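Local coordinates for decapping nuclease RAI1 (Scheffersomyces stipitis, PDB 5BTO), which removes NAD caps from the 5' ends of RNAs with the help of a divalent metal cation and binds and stimulates the exoribonuclease RAT1, at residues I112-L117 against F144-E149. Sequence-based numbering, arbitrary orientation.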
ATOM      1  N   ILE A 112     -18.154   0.080  15.535  1.00 14.41           N
ATOM      2  CA  ILE A 112     -18.286  -0.233  16.960  1.00 15.20           C
ATOM      3  C   ILE A 112     -17.299  -1.355  17.278  1.00 15.36           C
ATOM      4  O   ILE A 112     -17.367  -2.422  16.676  1.00 15.70           O
ATOM      5  CB  ILE A 112     -19.730  -0.686  17.286  1.00 16.80           C
ATOM      6  CG1 ILE A 112     -20.694   0.496  17.132  1.00 17.35           C
ATOM      7  CG2 ILE A 112     -19.819  -1.308  18.700  1.00 17.65           C
ATOM      8  CD1 ILE A 112     -22.167   0.100  17.028  1.00 22.29           C
ATOM      9  N   THR A 113     -16.365  -1.120  18.203  1.00 13.47           N
ATOM     10  CA  THR A 113     -15.329  -2.110  18.445  1.00 12.84           C
ATOM     11  C   THR A 113     -14.614  -1.866  19.762  1.00 12.82           C
ATOM     12  O   THR A 113     -15.034  -1.015  20.554  1.00 14.59           O
ATOM     13  CB  THR A 113     -14.312  -2.118  17.274  1.00 14.66           C
ATOM     14  OG1 THR A 113     -13.441  -3.254  17.371  1.00 16.17           O
ATOM     15  CG2 THR A 113     -13.500  -0.833  17.254  1.00 14.56           C
ATOM     16  N   TYR A 114     -13.555  -2.631  20.000  1.00 14.32           N
ATOM     17  CA  TYR A 114     -12.742  -2.494  21.208  1.00 13.12           C
ATOM     18  C   TYR A 114     -11.414  -1.788  20.921  1.00 13.21           C
ATOM     19  O   TYR A 114     -10.775  -2.003  19.888  1.00 13.91           O
ATOM     20  CB  TYR A 114     -12.454  -3.868  21.825  1.00 14.51           C
ATOM     21  CG  TYR A 114     -13.538  -4.390  22.738  1.00 16.79           C
ATOM     22  CD1 TYR A 114     -13.610  -3.983  24.065  1.00 17.23           C
ATOM     23  CD2 TYR A 114     -14.475  -5.302  22.286  1.00 20.79           C
ATOM     24  CE1 TYR A 114     -14.602  -4.450  24.900  1.00 19.90           C
ATOM     25  CE2 TYR A 114     -15.476  -5.779  23.123  1.00 20.19           C
ATOM     26  CZ  TYR A 114     -15.530  -5.354  24.431  1.00 20.69           C
ATOM     27  OH  TYR A 114     -16.520  -5.817  25.276  1.00 22.16           O
ATOM     28  N   ARG A 115     -10.968  -0.986  21.885  1.00 14.28           N
ATOM     29  CA  ARG A 115      -9.721  -0.246  21.768  1.00 17.34           C
ATOM     30  C   ARG A 115      -8.534  -1.137  21.469  1.00 16.00           C
ATOM     31  O   ARG A 115      -7.673  -0.767  20.684  1.00 16.94           O
ATOM     32  CB  ARG A 115      -9.428   0.518  23.070  1.00 22.91           C
ATOM     33  CG  ARG A 115      -7.963   0.946  23.209  1.00 30.01           C
ATOM     34  CD  ARG A 115      -7.571   1.327  24.633  1.00 37.86           C
ATOM     35  NE  ARG A 115      -7.436   0.188  25.538  1.00 38.39           N
ATOM     36  CZ  ARG A 115      -7.712   0.243  26.838  1.00 40.48           C
ATOM     37  NH1 ARG A 115      -8.146   1.377  27.376  1.00 40.85           N
ATOM     38  NH2 ARG A 115      -7.562  -0.832  27.599  1.00 42.28           N
ATOM     39  N   GLY A 116      -8.478  -2.300  22.116  1.00 14.64           N
ATOM     40  CA  GLY A 116      -7.332  -3.180  21.971  1.00 15.94           C
ATOM     41  C   GLY A 116      -7.172  -3.657  20.537  1.00 15.11           C
ATOM     42  O   GLY A 116      -6.057  -3.848  20.059  1.00 15.54           O
ATOM     43  N   LEU A 117      -8.290  -3.838  19.845  1.00 14.07           N
ATOM     44  CA  LEU A 117      -8.226  -4.317  18.471  1.00 13.55           C
ATOM     45  C   LEU A 117      -7.701  -3.208  17.562  1.00 13.72           C
ATOM     46  O   LEU A 117      -6.944  -3.466  16.623  1.00 14.55           O
ATOM     47  CB  LEU A 117      -9.603  -4.789  18.000  1.00 14.23           C
ATOM     48  CG  LEU A 117     -10.248  -5.861  18.894  1.00 15.25           C
ATOM     49  CD1 LEU A 117     -11.641  -6.242  18.383  1.00 16.33           C
ATOM     50  CD2 LEU A 117      -9.345  -7.096  19.012  1.00 15.92           C
ATOM     51  N   PHE A 144     -19.389  -3.717  12.845  1.00 15.26           N
ATOM     52  CA  PHE A 144     -19.043  -4.271  14.149  1.00 16.28           C
ATOM     53  C   PHE A 144     -17.783  -5.105  13.991  1.00 15.47           C
ATOM     54  O   PHE A 144     -17.704  -5.950  13.093  1.00 16.41           O
ATOM     55  CB  PHE A 144     -20.207  -5.118  14.690  1.00 15.85           C
ATOM     56  CG  PHE A 144     -21.463  -4.327  14.930  1.00 17.03           C
ATOM     57  CD1 PHE A 144     -22.279  -3.953  13.870  1.00 17.16           C
ATOM     58  CD2 PHE A 144     -21.826  -3.958  16.212  1.00 17.71           C
ATOM     59  CE1 PHE A 144     -23.434  -3.218  14.080  1.00 17.22           C
ATOM     60  CE2 PHE A 144     -22.982  -3.223  16.437  1.00 19.35           C
ATOM     61  CZ  PHE A 144     -23.783  -2.846  15.373  1.00 18.77           C
ATOM     62  N   ILE A 145     -16.779  -4.840  14.827  1.00 13.25           N
ATOM     63  CA  ILE A 145     -15.475  -5.495  14.677  1.00 14.27           C
ATOM     64  C   ILE A 145     -15.053  -6.154  15.980  1.00 16.86           C
ATOM     65  O   ILE A 145     -15.017  -5.495  17.028  1.00 16.76           O
ATOM     66  CB  ILE A 145     -14.392  -4.478  14.260  1.00 14.74           C
ATOM     67  CG1 ILE A 145     -14.812  -3.765  12.963  1.00 16.24           C
ATOM     68  CG2 ILE A 145     -13.019  -5.169  14.094  1.00 14.92           C
ATOM     69  CD1 ILE A 145     -13.802  -2.757  12.441  1.00 17.32           C
ATOM     70  N   ASN A 146     -14.746  -7.450  15.928  1.00 17.58           N
ATOM     71  CA  ASN A 146     -14.193  -8.143  17.092  1.00 18.54           C
ATOM     72  C   ASN A 146     -13.121  -9.128  16.679  1.00 18.36           C
ATOM     73  O   ASN A 146     -13.007  -9.475  15.506  1.00 18.22           O
ATOM     74  CB  ASN A 146     -15.269  -8.890  17.893  1.00 19.98           C
ATOM     75  CG  ASN A 146     -14.799  -9.234  19.316  1.00 24.97           C
ATOM     76  OD1 ASN A 146     -13.823  -8.666  19.816  1.00 30.07           O
ATOM     77  ND2 ASN A 146     -15.484 -10.159  19.963  1.00 27.97           N
ATOM     78  N   SER A 147     -12.339  -9.588  17.645  1.00 17.75           N
ATOM     79  CA  SER A 147     -11.449 -10.714  17.402  1.00 20.73           C
ATOM     80  C   SER A 147     -12.281 -11.976  17.211  1.00 21.52           C
ATOM     81  O   SER A 147     -13.456 -12.031  17.594  1.00 22.04           O
ATOM     82  CB  SER A 147     -10.500 -10.904  18.585  1.00 24.24           C
ATOM     83  OG  SER A 147     -11.222 -10.964  19.807  1.00 28.24           O
ATOM     84  N   ASP A 148     -11.671 -12.997  16.620  1.00 23.27           N
ATOM     85  CA  ASP A 148     -12.362 -14.259  16.420  1.00 25.30           C
ATOM     86  C   ASP A 148     -12.087 -15.226  17.570  1.00 28.76           C
ATOM     87  O   ASP A 148     -10.935 -15.543  17.871  1.00 28.96           O
ATOM     88  CB  ASP A 148     -11.950 -14.880  15.091  1.00 25.96           C
ATOM     89  CG  ASP A 148     -12.735 -16.135  14.771  1.00 27.70           C
ATOM     90  OD1 ASP A 148     -13.902 -16.024  14.339  1.00 27.91           O
ATOM     91  OD2 ASP A 148     -12.182 -17.237  14.942  1.00 29.47           O
ATOM     92  N   GLU A 149     -13.155 -15.701  18.200  1.00 30.72           N
ATOM     93  CA  GLU A 149     -13.042 -16.533  19.394  1.00 35.37           C
ATOM     94  C   GLU A 149     -12.154 -17.759  19.190  1.00 36.24           C
ATOM     95  O   GLU A 149     -11.233 -18.006  19.970  1.00 36.61           O
ATOM     96  CB  GLU A 149     -14.433 -16.958  19.874  1.00 40.50           C
ATOM     97  CG  GLU A 149     -14.433 -17.715  21.183  1.00 45.10           C
ATOM     98  CD  GLU A 149     -15.827 -17.892  21.751  1.00 49.06           C
ATOM     99  OE1 GLU A 149     -16.742 -17.153  21.331  1.00 51.14           O
ATOM    100  OE2 GLU A 149     -16.009 -18.771  22.616  1.00 51.05           O
TER
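Ile-112 and Phe-144 form a parallel bridge between strands 112-114 and 144-147, and beyond it the strands diverge as the first turns into a helix. The backbone N-H of Ile-145 reaches the carbonyl O of Ile-112 at 3.1 Å, nearly along the C=O axis. One residue on, a side chain makes the link. Thr-113 OG1 lies anti to its backbone N (chi1 -169°) and donates to Ile-145 O at 2.8 Å, from above the carbonyl plane. The hydroxyl thus takes the place of a backbone donor, since Tyr-114 N stays 4.4 Å from Ile-145 O.

CG1 of Ile-112 and CG of Phe-144 both lie anti to their own carbonyl carbons (chi1 -68° and -63°), so the two side chains run alongside each other. Ile-112 CD1 packs against the ring at Phe-144 CE2, 3.5 Å away. Past the split, Leu-117, in the first helical turn, reaches across to the second strand. Its CD1 rests on Asn-146 CA at 3.4 Å. Leu-117 CD1 also lies 3.5 Å from Ser-147 N, a buried amide that finds no acceptor.

Just ahead of helix 87-101, Asp-86 O bonds Tyr-114 OH and Ser-85 O bonds Asn-146 ND2. Tyr-114, Arg-115 and Gly-116 bind substrate, which places the strand-to-helix turn at the substrate-binding site of this PD-(D/E)XK-type nuclease. Arg-115 NH1 also bonds the backbone O of Glu-235, another substrate-binding residue.

In the large mixed sheet, strand 111-114 is flanked by 228-235 and strand 142-147 by 132-139. Helix 87-101 covers the Ile-112 and Phe-144 face, while Leu-117 and Ile-145 meet Leu-134 of strand 132-139.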